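Local coordinates for TarM (Staphylococcus aureus subsp. aureus 21178, PDB 4X7R), which belongs to the GT-B superfamily of glycosyltransferases, built from two Rossmann-like domains that face each other across a cleft, with an added antiparallel sheet, at residues A[399-404]-A[420-425]; A[249-254]-A[424-429]; A[253-258]-A[328-333]. The protein carries 1 engineered substitution. One frame throughout, in Å; residues are numbered along the deposited sequence.

Contact 1 of 3, residues A[399-404]-A[420-425]; sequences TSQYEG and VAFDIK. With 3YW ((2S)-2,3-dihydroxypropyl 2-acetamido-2-deoxy-alpha-D-glucopyranoside), chain F.
Thr399 lies beside Phe422 and Tyr402 beside Lys425, and the touching parts of the two segments run almost the same way, their end-to-end directions 15° apart. Segment 399-404 follows strand 395-398 of a parallel Rossmann-like sheet, and segment 420-425 begins within the neighbouring strand 419-422, but direct backbone pairing is sparse: Glu403 N makes one weak, nearly straight bond to Lys425 O at 3.4 Å (170°). Farther back, a water 3.0 Å from both Ser400 O and Phe422 O bridges the two chains. Phe422 presents a ring edge to the opposite backbone, with CD2 3.3 Å from Thr399 O, while CE2 meets Thr399 CB at 3.8 Å. Ile424 fills the next position. Its CG1 stands between the backbone N and the carbonyl carbon (chi1 56°) and comes 3.4 Å from Ser400 O; the Ile424 and Glu403 side chains cross obliquely, Ile424 CD1 lying 4.0 Å from Glu403 CG. The Glu403 chain is bent at its second torsion, and both carboxylate oxygens are engaged. OE2 receives Ser400 OG at 2.6 Å on its anti side but tilted out of the carboxylate plane, and also pairs with Lys331, whereas OE1 accepts O3 of the bound 3YW at 2.7 Å. Gly404 N donates to the same O3, an example of ligand binding by a loop at the C-terminal end of a parallel strand. Behind this loop, Leu335 of helix 333-346 and Met449 of helix 446-457 pack on Thr399 and Phe422, and Ile441 of strand 438-441 also touches the Phe422 side chain.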
loop_
_atom_site.group_PDB
_atom_site.type_symbol
_atom_site.label_atom_id
_atom_site.label_comp_id
_atom_site.label_asym_id
_atom_site.label_seq_id
_atom_site.Cartn_x
_atom_site.Cartn_y
_atom_site.Cartn_z
ATOM N N THR A 399 -12.173 13.967 -7.825
ATOM C CA THR A 399 -13.288 13.382 -8.579
ATOM C C THR A 399 -13.578 11.989 -8.018
ATOM O O THR A 399 -14.424 11.282 -8.544
ATOM C CB THR A 399 -12.995 13.333 -10.106
ATOM O OG1 THR A 399 -11.686 12.797 -10.324
ATOM C CG2 THR A 399 -13.125 14.680 -10.763
ATOM N N SER A 400 -12.886 11.612 -6.942
ATOM C CA SER A 400 -13.018 10.304 -6.286
ATOM C C SER A 400 -14.467 9.998 -5.913
ATOM O O SER A 400 -15.189 10.891 -5.462
ATOM C CB SER A 400 -12.121 10.223 -5.060
ATOM O OG SER A 400 -12.106 8.891 -4.577
ATOM N N GLN A 401 -14.887 8.751 -6.140
ATOM C CA GLN A 401 -16.257 8.318 -5.855
ATOM C C GLN A 401 -16.372 7.620 -4.511
ATOM O O GLN A 401 -17.487 7.476 -4.002
ATOM C CB GLN A 401 -16.801 7.410 -6.980
ATOM C CG GLN A 401 -17.069 8.140 -8.300
ATOM C CD GLN A 401 -18.410 8.805 -8.412
ATOM O OE1 GLN A 401 -19.364 8.488 -7.695
ATOM N NE2 GLN A 401 -18.532 9.699 -9.381
ATOM N N TYR A 402 -15.249 7.111 -3.972
ATOM C CA TYR A 402 -15.276 6.411 -2.689
ATOM C C TYR A 402 -14.011 6.716 -1.876
ATOM O O TYR A 402 -12.900 6.628 -2.406
ATOM C CB TYR A 402 -15.412 4.874 -2.870
ATOM C CG TYR A 402 -16.434 4.431 -3.902
ATOM C CD1 TYR A 402 -17.768 4.229 -3.553
ATOM C CD2 TYR A 402 -16.067 4.213 -5.229
ATOM C CE1 TYR A 402 -18.713 3.826 -4.500
ATOM C CE2 TYR A 402 -17.008 3.836 -6.188
ATOM C CZ TYR A 402 -18.327 3.634 -5.816
ATOM O OH TYR A 402 -19.251 3.265 -6.760
ATOM N N GLU A 403 -14.178 7.040 -0.587
ATOM C CA GLU A 403 -13.064 7.267 0.324
ATOM C C GLU A 403 -13.457 6.800 1.723
ATOM O O GLU A 403 -14.649 6.713 2.057
ATOM C CB GLU A 403 -12.653 8.771 0.392
ATOM C CG GLU A 403 -12.090 9.411 -0.868
ATOM C CD GLU A 403 -10.768 8.851 -1.361
ATOM O OE1 GLU A 403 -10.034 8.229 -0.559
ATOM O OE2 GLU A 403 -10.468 9.033 -2.563
ATOM N N GLY A 404 -12.441 6.574 2.530
ATOM C CA GLY A 404 -12.566 6.336 3.955
ATOM C C GLY A 404 -12.468 7.689 4.627
ATOM O O GLY A 404 -13.199 7.984 5.579
ATOM N N VAL A 420 -11.667 21.295 -4.449
ATOM C CA VAL A 420 -12.908 21.217 -5.218
ATOM C C VAL A 420 -13.132 19.672 -5.348
ATOM O O VAL A 420 -12.367 18.972 -6.011
ATOM C CB VAL A 420 -12.858 21.984 -6.564
ATOM C CG1 VAL A 420 -14.217 21.942 -7.260
ATOM C CG2 VAL A 420 -12.438 23.442 -6.343
ATOM N N ALA A 421 -14.089 19.143 -4.582
ATOM C CA ALA A 421 -14.334 17.722 -4.482
ATOM C C ALA A 421 -15.782 17.318 -4.661
ATOM O O ALA A 421 -16.682 18.048 -4.249
ATOM C CB ALA A 421 -13.849 17.227 -3.129
ATOM N N PHE A 422 -16.005 16.105 -5.218
ATOM C CA PHE A 422 -17.348 15.551 -5.296
ATOM C C PHE A 422 -17.764 15.196 -3.857
ATOM O O PHE A 422 -16.950 14.618 -3.129
ATOM C CB PHE A 422 -17.400 14.309 -6.213
ATOM C CG PHE A 422 -17.366 14.568 -7.707
ATOM C CD1 PHE A 422 -17.947 15.710 -8.249
ATOM C CD2 PHE A 422 -16.792 13.647 -8.576
ATOM C CE1 PHE A 422 -17.940 15.935 -9.634
ATOM C CE2 PHE A 422 -16.785 13.872 -9.963
ATOM C CZ PHE A 422 -17.364 15.012 -10.483
ATOM N N ASP A 423 -18.977 15.617 -3.424
ATOM C CA ASP A 423 -19.497 15.331 -2.083
ATOM C C ASP A 423 -19.892 13.844 -2.035
ATOM O O ASP A 423 -21.001 13.485 -2.430
ATOM C CB ASP A 423 -20.703 16.247 -1.727
ATOM C CG ASP A 423 -21.078 16.213 -0.244
ATOM O OD1 ASP A 423 -20.597 15.306 0.479
ATOM O OD2 ASP A 423 -21.852 17.082 0.194
ATOM N N ILE A 424 -18.961 12.983 -1.594
ATOM C CA ILE A 424 -19.140 11.523 -1.564
ATOM C C ILE A 424 -18.890 10.945 -0.142
ATOM O O ILE A 424 -18.297 11.609 0.710
ATOM C CB ILE A 424 -18.202 10.851 -2.646
ATOM C CG1 ILE A 424 -16.699 11.212 -2.468
ATOM C CG2 ILE A 424 -18.641 11.175 -4.075
ATOM C CD1 ILE A 424 -15.911 10.367 -1.566
ATOM N N LYS A 425 -19.289 9.692 0.081
ATOM C CA LYS A 425 -19.034 8.974 1.330
ATOM C C LYS A 425 -17.653 8.274 1.174
ATOM O O LYS A 425 -17.462 7.498 0.244
ATOM C CB LYS A 425 -20.145 7.936 1.615
ATOM C CG LYS A 425 -21.468 8.543 2.154
ATOM C CD LYS A 425 -22.453 7.409 2.547
ATOM C CE LYS A 425 -23.742 7.880 3.192
ATOM N NZ LYS A 425 -23.589 8.403 4.573
HETATM O O3A 3YW F . -7.592 -0.628 0.155
HETATM C C4A 3YW F . -6.174 2.531 1.588
HETATM C C5A 3YW F . -6.834 1.609 0.592
HETATM O O5 3YW F . -6.900 4.739 3.604
HETATM C C6A 3YW F . -7.049 0.224 1.152
HETATM C C5 3YW F . -6.596 6.133 3.744
HETATM C C6 3YW F . -5.886 6.286 5.068
HETATM C C4 3YW F . -7.894 6.928 3.621
HETATM O O6 3YW F . -6.682 5.836 6.154
HETATM C C3 3YW F . -8.417 6.770 2.197
HETATM O O4 3YW F . -7.649 8.308 3.872
HETATM O O3 3YW F . -9.649 7.467 2.008
HETATM O O7 3YW F . -10.827 4.527 0.385
HETATM C C7 3YW F . -9.823 4.849 -0.243
HETATM C C8 3YW F . -9.810 4.915 -1.741
HETATM N N2 3YW F . -8.681 5.171 0.365
HETATM C C2 3YW F . -8.555 5.298 1.808
HETATM C C1 3YW F . -7.461 4.361 2.350
HETATM O O1 3YW F . -6.521 3.907 1.418
HETATM O O2 3YW F . -6.020 1.536 -0.578
HETATM O O HOH W 1 -14.356 13.454 -4.113
#

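Contact 2 of 3, residues A[249-254]-A[424-429]; sequences HVNHHE and IKYGPS. With 3YW ((2S)-2,3-dihydroxypropyl 2-acetamido-2-deoxy-alpha-D-glucopyranoside), chain F.
Asn251 and Tyr426 bring the two loops together with CA atoms 6.6 Å apart, at a point where the peptide bond between Lys425 and Tyr426 is cis. The Asn251 side chain carries most of the polar contact. Asn251 CG is anti to the backbone N (chi1 -176°), placed 3.7 Å from Tyr426 CE2, and ND2 donates to Lys425 O at 3.0 Å from well above the carbonyl plane, 61° out of it. The other end of the amide is held within its own loop. OD1 accepts His253 N at 3.0 Å, which makes an Asx turn, and also His253 ND1 at 2.8 Å, this second donor lying in the carbonyl plane on a lone pair. Two N-H groups on OD1 and a carbonyl facing ND2 thus fix which way round the amide sits. The arrangement spans the cleft of the GT-B fold: segment 249-254 follows strand 243-247 of one Rossmann-like sheet, and segment 424-429 follows strand 419-422 of the other. Tyr426 crosses Asn251 at about a right angle, with the ring and amide planes 40° apart. One face of this ring is occupied by Lys425 CB, 3.5 Å above its centre. The phenol oxygen points at two imidazole edges, lying 3.5 Å from His252 CE1 in that ring's plane and somewhat farther from His253 CE1; its hydrogen-bond partner is Asp289 of helix 284-293, which also pairs with Lys425 NZ. At the start of segment 249-254, His249 ND1 and O6 of 3YW share a hydrogen bond of 2.7 Å, and His249 NE2 is bonded to Asp226.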
loop_
_atom_site.group_PDB
_atom_site.type_symbol
_atom_site.label_atom_id
_atom_site.label_comp_id
_atom_site.label_asym_id
_atom_site.label_seq_id
_atom_site.Cartn_x
_atom_site.Cartn_y
_atom_site.Cartn_z
ATOM N N HIS A 249 -10.221 1.318 6.369
ATOM C CA HIS A 249 -9.671 2.501 5.703
ATOM C C HIS A 249 -10.535 2.990 4.532
ATOM O O HIS A 249 -10.287 4.069 3.994
ATOM C CB HIS A 249 -8.244 2.202 5.206
ATOM C CG HIS A 249 -7.242 2.109 6.301
ATOM N ND1 HIS A 249 -6.553 3.224 6.735
ATOM C CD2 HIS A 249 -6.851 1.039 7.029
ATOM C CE1 HIS A 249 -5.753 2.800 7.700
ATOM N NE2 HIS A 249 -5.905 1.492 7.914
ATOM N N VAL A 250 -11.536 2.227 4.158
ATOM C CA VAL A 250 -12.325 2.513 2.943
ATOM C C VAL A 250 -13.834 2.562 3.204
ATOM O O VAL A 250 -14.313 2.097 4.234
ATOM C CB VAL A 250 -12.009 1.436 1.844
ATOM C CG1 VAL A 250 -10.512 1.382 1.490
ATOM C CG2 VAL A 250 -12.470 0.043 2.292
ATOM N N ASN A 251 -14.575 3.017 2.209
ATOM C CA ASN A 251 -16.016 2.916 2.225
ATOM C C ASN A 251 -16.277 1.383 2.121
ATOM O O ASN A 251 -15.729 0.713 1.232
ATOM C CB ASN A 251 -16.622 3.690 1.036
ATOM C CG ASN A 251 -18.131 3.723 1.030
ATOM O OD1 ASN A 251 -18.788 2.763 1.436
ATOM N ND2 ASN A 251 -18.725 4.819 0.553
ATOM N N HIS A 252 -17.033 0.827 3.094
ATOM C CA HIS A 252 -17.302 -0.605 3.208
ATOM C C HIS A 252 -18.267 -1.141 2.127
ATOM O O HIS A 252 -18.441 -2.353 2.008
ATOM C CB HIS A 252 -17.793 -0.938 4.614
ATOM C CG HIS A 252 -19.083 -0.247 4.950
ATOM N ND1 HIS A 252 -19.165 1.146 5.010
ATOM C CD2 HIS A 252 -20.301 -0.771 5.213
ATOM C CE1 HIS A 252 -20.433 1.411 5.283
ATOM N NE2 HIS A 252 -21.154 0.287 5.419
ATOM N N HIS A 253 -18.893 -0.264 1.345
ATOM C CA HIS A 253 -19.750 -0.749 0.269
ATOM C C HIS A 253 -18.858 -1.109 -0.918
ATOM O O HIS A 253 -17.768 -0.525 -1.088
ATOM C CB HIS A 253 -20.755 0.314 -0.199
ATOM C CG HIS A 253 -21.711 0.763 0.849
ATOM N ND1 HIS A 253 -21.398 1.820 1.712
ATOM C CD2 HIS A 253 -22.986 0.371 1.079
ATOM C CE1 HIS A 253 -22.473 2.002 2.468
ATOM N NE2 HIS A 253 -23.457 1.158 2.123
ATOM N N GLU A 254 -19.333 -2.051 -1.751
ATOM C CA GLU A 254 -18.642 -2.432 -2.975
ATOM C C GLU A 254 -18.638 -1.235 -3.931
ATOM O O GLU A 254 -19.646 -0.523 -4.069
ATOM C CB GLU A 254 -19.316 -3.644 -3.647
ATOM C CG GLU A 254 -18.821 -4.977 -3.115
ATOM C CD GLU A 254 -17.547 -5.529 -3.722
ATOM O OE1 GLU A 254 -16.522 -4.811 -3.759
ATOM O OE2 GLU A 254 -17.565 -6.715 -4.119
ATOM N N ILE A 424 -18.961 12.983 -1.594
ATOM C CA ILE A 424 -19.140 11.523 -1.564
ATOM C C ILE A 424 -18.890 10.945 -0.142
ATOM O O ILE A 424 -18.297 11.609 0.710
ATOM C CB ILE A 424 -18.202 10.851 -2.646
ATOM C CG1 ILE A 424 -16.699 11.212 -2.468
ATOM C CG2 ILE A 424 -18.641 11.175 -4.075
ATOM C CD1 ILE A 424 -15.911 10.367 -1.566
ATOM N N LYS A 425 -19.289 9.692 0.081
ATOM C CA LYS A 425 -19.034 8.974 1.330
ATOM C C LYS A 425 -17.653 8.274 1.174
ATOM O O LYS A 425 -17.462 7.498 0.244
ATOM C CB LYS A 425 -20.145 7.936 1.615
ATOM C CG LYS A 425 -21.468 8.543 2.154
ATOM C CD LYS A 425 -22.453 7.409 2.547
ATOM C CE LYS A 425 -23.742 7.880 3.192
ATOM N NZ LYS A 425 -23.589 8.403 4.573
ATOM N N TYR A 426 -16.684 8.510 2.079
ATOM C CA TYR A 426 -16.741 9.371 3.257
ATOM C C TYR A 426 -15.552 10.296 3.281
ATOM O O TYR A 426 -14.489 9.946 2.759
ATOM C CB TYR A 426 -16.661 8.487 4.505
ATOM C CG TYR A 426 -17.797 7.506 4.612
ATOM C CD1 TYR A 426 -19.046 7.906 5.086
ATOM C CD2 TYR A 426 -17.637 6.176 4.221
ATOM C CE1 TYR A 426 -20.104 7.010 5.166
ATOM C CE2 TYR A 426 -18.691 5.264 4.308
ATOM C CZ TYR A 426 -19.928 5.691 4.774
ATOM O OH TYR A 426 -20.980 4.817 4.881
ATOM N N GLY A 427 -15.715 11.438 3.938
ATOM C CA GLY A 427 -14.613 12.355 4.145
ATOM C C GLY A 427 -14.820 13.796 3.755
ATOM O O GLY A 427 -14.752 14.648 4.642
ATOM N N PRO A 428 -14.979 14.136 2.443
ATOM C CA PRO A 428 -15.013 15.558 2.051
ATOM C C PRO A 428 -15.871 16.509 2.867
ATOM O O PRO A 428 -15.353 17.530 3.292
ATOM C CB PRO A 428 -15.384 15.516 0.563
ATOM C CG PRO A 428 -14.850 14.230 0.101
ATOM C CD PRO A 428 -15.015 13.263 1.247
ATOM N N SER A 429 -17.137 16.154 3.156
ATOM C CA SER A 429 -18.054 17.043 3.916
ATOM C C SER A 429 -17.692 17.177 5.393
ATOM O O SER A 429 -18.220 18.047 6.066
ATOM C CB SER A 429 -19.513 16.628 3.728
ATOM O OG SER A 429 -19.681 15.290 4.161
HETATM O O3A 3YW F . -7.592 -0.628 0.155
HETATM C C4A 3YW F . -6.174 2.531 1.588
HETATM C C5A 3YW F . -6.834 1.609 0.592
HETATM O O5 3YW F . -6.900 4.739 3.604
HETATM C C6A 3YW F . -7.049 0.224 1.152
HETATM C C5 3YW F . -6.596 6.133 3.744
HETATM C C6 3YW F . -5.886 6.286 5.068
HETATM C C4 3YW F . -7.894 6.928 3.621
HETATM O O6 3YW F . -6.682 5.836 6.154
HETATM C C3 3YW F . -8.417 6.770 2.197
HETATM O O4 3YW F . -7.649 8.308 3.872
HETATM O O3 3YW F . -9.649 7.467 2.008
HETATM O O7 3YW F . -10.827 4.527 0.385
HETATM C C7 3YW F . -9.823 4.849 -0.243
HETATM C C8 3YW F . -9.810 4.915 -1.741
HETATM N N2 3YW F . -8.681 5.171 0.365
HETATM C C2 3YW F . -8.555 5.298 1.808
HETATM C C1 3YW F . -7.461 4.361 2.350
HETATM O O1 3YW F . -6.521 3.907 1.418
HETATM O O2 3YW F . -6.020 1.536 -0.578
#

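Contact 3 of 3, residues A[253-258]-A[328-333]; sequences HENFDD and VPTKRI. With UDP (uridine-5'-diphosphate), chain E.
Phe256 pushes the far end of its ring against the 3-10 turn 329-331, which leads through Arg332, at the N-cap position, into helix 333-346. The contact joins loops from the two Rossmann-like domains of a GT-B protein, beside the cleft where the ligands lie. The ring meets the turn by its edge: CZ is 3.3 Å from Pro329 O, and Pro329 C and Thr330 N lie near the ring plane. On one flank, CE2 packs on Pro329 CB at 3.8 Å, the two side chains crossing at about a right angle; it touches Thr330 CG2 as well. On the other flank, Phe256 CE1 is 3.7 Å from Arg332 CD, an atom of the aliphatic stem. The guanidinium plane is turned 57° from the ring, and NE forms a salt bridge with Asp334. Asn255 comes in beside the phenylalanine, its ND2 3.4 Å from Thr330 CG2 in simple packing, while OD1 is bonded to Lys263. The carbonyl that faces Phe256 is itself tied down, since Arg332 N donates to Pro329 O at 3.1 Å within the turn. Lys331 sets off away from segment 253-258; its chain bends at the second torsion (chi2 -69°) and then runs on to UDP, where Lys331 NZ donates to O3B at 3.0 Å and to the bridging O3A at 3.1 Å.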
loop_
_atom_site.group_PDB
_atom_site.type_symbol
_atom_site.label_atom_id
_atom_site.label_comp_id
_atom_site.label_asym_id
_atom_site.label_seq_id
_atom_site.Cartn_x
_atom_site.Cartn_y
_atom_site.Cartn_z
ATOM N N HIS A 253 -18.893 -0.264 1.345
ATOM C CA HIS A 253 -19.750 -0.749 0.269
ATOM C C HIS A 253 -18.858 -1.109 -0.918
ATOM O O HIS A 253 -17.768 -0.525 -1.088
ATOM C CB HIS A 253 -20.755 0.314 -0.199
ATOM C CG HIS A 253 -21.711 0.763 0.849
ATOM N ND1 HIS A 253 -21.398 1.820 1.712
ATOM C CD2 HIS A 253 -22.986 0.371 1.079
ATOM C CE1 HIS A 253 -22.473 2.002 2.468
ATOM N NE2 HIS A 253 -23.457 1.158 2.123
ATOM N N GLU A 254 -19.333 -2.051 -1.751
ATOM C CA GLU A 254 -18.642 -2.432 -2.975
ATOM C C GLU A 254 -18.638 -1.235 -3.931
ATOM O O GLU A 254 -19.646 -0.523 -4.069
ATOM C CB GLU A 254 -19.316 -3.644 -3.647
ATOM C CG GLU A 254 -18.821 -4.977 -3.115
ATOM C CD GLU A 254 -17.547 -5.529 -3.722
ATOM O OE1 GLU A 254 -16.522 -4.811 -3.759
ATOM O OE2 GLU A 254 -17.565 -6.715 -4.119
ATOM N N ASN A 255 -17.465 -0.976 -4.512
ATOM C CA ASN A 255 -17.230 0.104 -5.466
ATOM C C ASN A 255 -17.900 -0.249 -6.754
ATOM O O ASN A 255 -17.972 -1.433 -7.086
ATOM C CB ASN A 255 -15.734 0.276 -5.716
ATOM C CG ASN A 255 -14.938 0.528 -4.455
ATOM O OD1 ASN A 255 -15.373 1.229 -3.531
ATOM N ND2 ASN A 255 -13.733 -0.009 -4.416
ATOM N N PHE A 256 -18.392 0.772 -7.481
ATOM C CA PHE A 256 -19.064 0.633 -8.786
ATOM C C PHE A 256 -20.175 -0.431 -8.755
ATOM O O PHE A 256 -20.243 -1.301 -9.621
ATOM C CB PHE A 256 -18.026 0.393 -9.906
ATOM C CG PHE A 256 -16.877 1.373 -9.879
ATOM C CD1 PHE A 256 -17.076 2.712 -10.204
ATOM C CD2 PHE A 256 -15.608 0.969 -9.499
ATOM C CE1 PHE A 256 -16.019 3.620 -10.164
ATOM C CE2 PHE A 256 -14.550 1.876 -9.467
ATOM C CZ PHE A 256 -14.764 3.196 -9.802
ATOM N N ASP A 257 -21.021 -0.359 -7.719
ATOM C CA ASP A 257 -22.107 -1.303 -7.484
ATOM C C ASP A 257 -23.399 -0.574 -7.156
ATOM O O ASP A 257 -23.410 0.328 -6.307
ATOM C CB ASP A 257 -21.718 -2.267 -6.350
ATOM C CG ASP A 257 -22.785 -3.278 -5.994
ATOM O OD1 ASP A 257 -22.937 -4.263 -6.738
ATOM O OD2 ASP A 257 -23.538 -3.034 -5.025
ATOM N N ASP A 258 -24.491 -0.969 -7.839
ATOM C CA ASP A 258 -25.805 -0.371 -7.630
ATOM C C ASP A 258 -26.731 -1.291 -6.828
ATOM O O ASP A 258 -27.811 -0.868 -6.417
ATOM C CB ASP A 258 -26.416 0.079 -8.969
ATOM C CG ASP A 258 -25.511 1.002 -9.767
ATOM O OD1 ASP A 258 -24.820 1.852 -9.140
ATOM O OD2 ASP A 258 -25.463 0.857 -11.007
ATOM N N VAL A 328 -5.961 4.815 -9.636
ATOM C CA VAL A 328 -6.867 3.669 -9.582
ATOM C C VAL A 328 -8.300 4.031 -9.973
ATOM O O VAL A 328 -8.670 5.199 -9.861
ATOM C CB VAL A 328 -6.789 2.901 -8.219
ATOM C CG1 VAL A 328 -5.444 2.214 -8.033
ATOM C CG2 VAL A 328 -7.141 3.792 -7.025
ATOM N N PRO A 329 -9.125 3.044 -10.414
ATOM C CA PRO A 329 -10.498 3.357 -10.852
ATOM C C PRO A 329 -11.380 4.187 -9.920
ATOM O O PRO A 329 -12.116 5.027 -10.417
ATOM C CB PRO A 329 -11.101 1.974 -11.104
ATOM C CG PRO A 329 -9.944 1.142 -11.513
ATOM C CD PRO A 329 -8.816 1.610 -10.640
ATOM N N THR A 330 -11.312 3.979 -8.587
ATOM C CA THR A 330 -12.168 4.718 -7.635
ATOM C C THR A 330 -11.923 6.222 -7.588
ATOM O O THR A 330 -12.818 6.980 -7.218
ATOM C CB THR A 330 -12.179 4.078 -6.260
ATOM O OG1 THR A 330 -10.858 4.110 -5.757
ATOM C CG2 THR A 330 -12.708 2.663 -6.270
ATOM N N LYS A 331 -10.713 6.651 -8.000
ATOM C CA LYS A 331 -10.300 8.054 -8.041
ATOM C C LYS A 331 -10.939 8.792 -9.207
ATOM O O LYS A 331 -10.971 10.027 -9.206
ATOM C CB LYS A 331 -8.764 8.178 -8.058
ATOM C CG LYS A 331 -8.060 7.495 -6.878
ATOM C CD LYS A 331 -8.290 8.185 -5.531
ATOM C CE LYS A 331 -7.759 7.311 -4.428
ATOM N NZ LYS A 331 -8.014 7.896 -3.086
ATOM N N ARG A 332 -11.498 8.034 -10.183
ATOM C CA ARG A 332 -12.193 8.559 -11.367
ATOM C C ARG A 332 -11.446 9.702 -12.042
ATOM O O ARG A 332 -12.007 10.778 -12.255
ATOM C CB ARG A 332 -13.665 8.931 -11.062
ATOM C CG ARG A 332 -14.572 7.739 -10.755
ATOM C CD ARG A 332 -14.671 6.678 -11.860
ATOM N NE ARG A 332 -15.135 7.215 -13.145
ATOM C CZ ARG A 332 -16.409 7.338 -13.489
ATOM N NH1 ARG A 332 -17.369 6.991 -12.642
ATOM N NH2 ARG A 332 -16.736 7.823 -14.679
ATOM N N ILE A 333 -10.155 9.465 -12.355
ATOM C CA ILE A 333 -9.285 10.433 -13.033
ATOM C C ILE A 333 -9.822 10.682 -14.458
ATOM O O ILE A 333 -9.603 11.760 -15.009
ATOM C CB ILE A 333 -7.780 10.035 -12.932
ATOM C CG1 ILE A 333 -7.377 9.884 -11.441
ATOM C CG2 ILE A 333 -6.870 11.073 -13.616
ATOM C CD1 ILE A 333 -6.270 8.948 -11.138
HETATM N N1 UDP E . 0.938 9.875 -2.418
HETATM C C2 UDP E . 2.239 10.320 -2.563
HETATM N N3 UDP E . 2.659 10.482 -3.862
HETATM C C4 UDP E . 1.937 10.227 -5.008
HETATM C C5 UDP E . 0.609 9.718 -4.783
HETATM C C6 UDP E . 0.157 9.563 -3.524
HETATM O O2 UDP E . 2.973 10.557 -1.613
HETATM O O4 UDP E . 2.449 10.467 -6.117
HETATM C "C1'" UDP E . 0.385 9.876 -1.040
HETATM C "C2'" UDP E . -0.339 11.164 -0.659
HETATM O "O2'" UDP E . 0.573 12.136 -0.175
HETATM C "C3'" UDP E . -1.279 10.669 0.442
HETATM C "C4'" UDP E . -1.611 9.248 -0.004
HETATM O "O4'" UDP E . -0.571 8.844 -0.926
HETATM O "O3'" UDP E . -0.772 10.720 1.776
HETATM C "C5'" UDP E . -2.965 9.088 -0.646
HETATM O "O5'" UDP E . -3.939 9.163 0.419
HETATM P PA UDP E . -5.532 9.164 0.228
HETATM O O1A UDP E . -6.170 8.929 1.543
HETATM O O2A UDP E . -5.953 10.521 -0.358
HETATM O O3A UDP E . -5.905 8.022 -0.772
HETATM P PB UDP E . -5.549 6.459 -0.829
HETATM O O1B UDP E . -5.510 5.894 0.567
HETATM O O2B UDP E . -4.189 6.246 -1.504
HETATM O O3B UDP E . -6.637 5.739 -1.602
#

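How the contacts relate
Contacts 1 and 2 are buried and share Ile424 and Lys425, whereas contact 3 lies at the surface. Contact 1 stays within one Rossmann-like domain and joins neighbouring strand ends; contacts 2 and 3 both start from the loop around His253 and Glu254 and reach across the cleft. The chemistry follows position: side-chain carbons on backbone carbonyls, one weak backbone bond and a water in contact 1, amide and imidazole hydrogen bonds in contact 2, an aromatic edge on a turn in contact 3. Segment 399-404 links all three, through Glu403 O to Tyr426 N and through Tyr402 OH to Phe256 N. Loops from both domains meet 3YW, while Lys331 of contact 3 binds UDP.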